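Local coordinates for glucokinase (Thermus thermophilus, PDB 3VOV), which phosphorylates glucose and probably other hexoses at the expense of ATP, as a zinc-binding sugar kinase of the ROK family, at the interface of chains A and B. Residues are numbered along the deposited sequence; one frame, centred on the assembly and turned at random. Chains: chain A/B, Glucokinase.

The interface of chains A and B. Residues chain A 126, 233, 237-239, 271, 273-274; chain B 150-151, 153.
B:Arg151 reaches across to A:Asp237 in this part of the two-fold interface between two copies of this ROK-family hexokinase, an interface that may belong to the working oligomer, joining a chain B loop to the segment that follows helix 212-236 of chain A. Its chain, extended from CG to NE, carries the guanidinium to three acceptors lying at the edge of its plane. NH1 makes a salt bridge with carboxylate OD1 of A:Asp237 at 2.8 Å and also donates to the carbonyl O of A:Pro238, in a bond of 169° at the hydrogen. NH2 takes the carbonyl O of A:Gly239, while A:Pro273 rests its ring carbon CG 3.6 Å from NH1. Arginine suits the place because its flat, many-handed head can serve a carboxylate and two carbonyls at once; a leucine here, having no NH1 or NH2, would probably leave the A:Asp237 charge without its salt-bridge mate and the two carbonyls without these donors.

With CG anti to the backbone N (chi1 -173°), short A:Asp237 points its carboxylate between the backbone N-H groups of B:Arg151 and B:Gln153. Each oxygen accepts two bonds from opposite faces of its plane: OD1 from B:Arg151 NH1 and B:Gln153 NE2, OD2 from the backbone N of B:Arg151 at 2.6 Å and that of B:Gln153. These four donors should steady its negative charge and fix its rotation.

The amide of B:Gln153 pairs with the A:Glu271 backbone in both senses, OE1 accepting from N at 2.9 Å and NE2 donating to O on a carbonyl lone pair, a match glutamine's donor and acceptor make possible. The A:Glu271 side chain crosses that of B:Arg151 at a slant, CB 3.7 Å from CD; its carboxylate OE2, 4.3 Å from NE, may favour the arginine's charge without a salt bridge.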
loop_
_atom_site.group_PDB
_atom_site.type_symbol
_atom_site.label_atom_id
_atom_site.label_comp_id
_atom_site.label_asym_id
_atom_site.label_seq_id
_atom_site.Cartn_x
_atom_site.Cartn_y
_atom_site.Cartn_z
ATOM N N SER A 126 -23.353 22.639 -3.641
ATOM C CA SER A 126 -22.100 22.236 -2.976
ATOM C C SER A 126 -21.095 21.828 -4.038
ATOM O O SER A 126 -21.465 21.381 -5.129
ATOM C CB SER A 126 -22.329 21.087 -1.990
ATOM O OG SER A 126 -22.600 19.872 -2.691
ATOM N N VAL A 233 -15.525 12.114 -2.433
ATOM C CA VAL A 233 -16.962 12.049 -2.785
ATOM C C VAL A 233 -17.718 11.284 -1.697
ATOM O O VAL A 233 -18.853 11.663 -1.326
ATOM C CB VAL A 233 -17.192 11.389 -4.180
ATOM C CG1 VAL A 233 -18.713 11.123 -4.415
ATOM C CG2 VAL A 233 -16.683 12.275 -5.225
ATOM N N ASP A 237 -19.976 14.082 -0.814
ATOM C CA ASP A 237 -21.034 13.989 -1.845
ATOM C C ASP A 237 -21.412 15.367 -2.483
ATOM O O ASP A 237 -22.578 15.801 -2.408
ATOM C CB ASP A 237 -22.262 13.277 -1.269
ATOM C CG ASP A 237 -23.349 12.973 -2.332
ATOM O OD1 ASP A 237 -23.018 12.730 -3.521
ATOM O OD2 ASP A 237 -24.536 12.917 -1.935
ATOM N N PRO A 238 -20.410 16.044 -3.102
ATOM C CA PRO A 238 -20.546 17.380 -3.669
ATOM C C PRO A 238 -21.336 17.307 -4.968
ATOM O O PRO A 238 -21.349 16.262 -5.622
ATOM C CB PRO A 238 -19.100 17.775 -3.939
ATOM C CG PRO A 238 -18.411 16.435 -4.253
ATOM C CD PRO A 238 -19.034 15.492 -3.302
ATOM N N GLY A 239 -22.027 18.384 -5.301
ATOM C CA GLY A 239 -22.725 18.457 -6.558
ATOM C C GLY A 239 -21.763 18.171 -7.677
ATOM O O GLY A 239 -22.061 17.375 -8.555
ATOM N N GLU A 271 -22.845 6.840 -7.096
ATOM C CA GLU A 271 -23.161 7.935 -8.019
ATOM C C GLU A 271 -22.014 8.921 -8.128
ATOM O O GLU A 271 -21.669 9.592 -7.144
ATOM C CB GLU A 271 -24.409 8.686 -7.552
ATOM C CG GLU A 271 -25.688 7.856 -7.682
ATOM C CD GLU A 271 -26.959 8.711 -7.512
ATOM O OE1 GLU A 271 -27.793 8.354 -6.654
ATOM O OE2 GLU A 271 -27.107 9.745 -8.214
ATOM N N PRO A 273 -20.141 12.277 -9.026
ATOM C CA PRO A 273 -20.355 13.672 -9.445
ATOM C C PRO A 273 -19.582 14.020 -10.736
ATOM O O PRO A 273 -18.517 13.458 -10.987
ATOM C CB PRO A 273 -19.829 14.500 -8.252
ATOM C CG PRO A 273 -19.878 13.533 -7.031
ATOM C CD PRO A 273 -19.485 12.173 -7.705
ATOM N N PRO A 274 -20.084 14.987 -11.521
ATOM C CA PRO A 274 -19.262 15.457 -12.644
ATOM C C PRO A 274 -17.934 16.047 -12.150
ATOM O O PRO A 274 -17.895 16.698 -11.099
ATOM C CB PRO A 274 -20.131 16.542 -13.307
ATOM C CG PRO A 274 -21.524 16.321 -12.762
ATOM C CD PRO A 274 -21.396 15.665 -11.442
ATOM N N GLU B 150 -25.302 16.138 -1.812
ATOM C CA GLU B 150 -26.180 16.379 -2.952
ATOM C C GLU B 150 -27.127 15.191 -3.231
ATOM O O GLU B 150 -28.289 15.380 -3.598
ATOM C CB GLU B 150 -25.314 16.703 -4.171
ATOM C CG GLU B 150 -26.053 16.873 -5.472
ATOM C CD GLU B 150 -27.012 18.063 -5.436
ATOM O OE1 GLU B 150 -26.658 19.117 -4.820
ATOM O OE2 GLU B 150 -28.137 17.922 -5.991
ATOM N N ARG B 151 -26.634 13.970 -3.031
ATOM C CA ARG B 151 -27.383 12.757 -3.392
ATOM C C ARG B 151 -27.641 11.836 -2.219
ATOM O O ARG B 151 -28.022 10.693 -2.415
ATOM C CB ARG B 151 -26.583 11.979 -4.447
ATOM C CG ARG B 151 -26.171 12.835 -5.663
ATOM C CD ARG B 151 -25.118 12.144 -6.550
ATOM N NE ARG B 151 -24.629 13.139 -7.499
ATOM C CZ ARG B 151 -23.752 14.094 -7.182
ATOM N NH1 ARG B 151 -23.223 14.168 -5.924
ATOM N NH2 ARG B 151 -23.419 14.988 -8.107
ATOM N N GLN B 153 -25.304 10.685 -0.251
ATOM C CA GLN B 153 -24.142 9.834 -0.042
ATOM C C GLN B 153 -23.155 10.470 0.924
ATOM O O GLN B 153 -22.114 9.884 1.238
ATOM C CB GLN B 153 -23.392 9.580 -1.357
ATOM C CG GLN B 153 -24.220 9.008 -2.523
ATOM C CD GLN B 153 -23.344 8.779 -3.778
ATOM O OE1 GLN B 153 -23.292 7.668 -4.314
ATOM N NE2 GLN B 153 -22.632 9.825 -4.218
HETATM O O HOH W 1 -25.036 20.939 -5.884
HETATM O O HOH W 2 -25.490 19.775 -2.419
#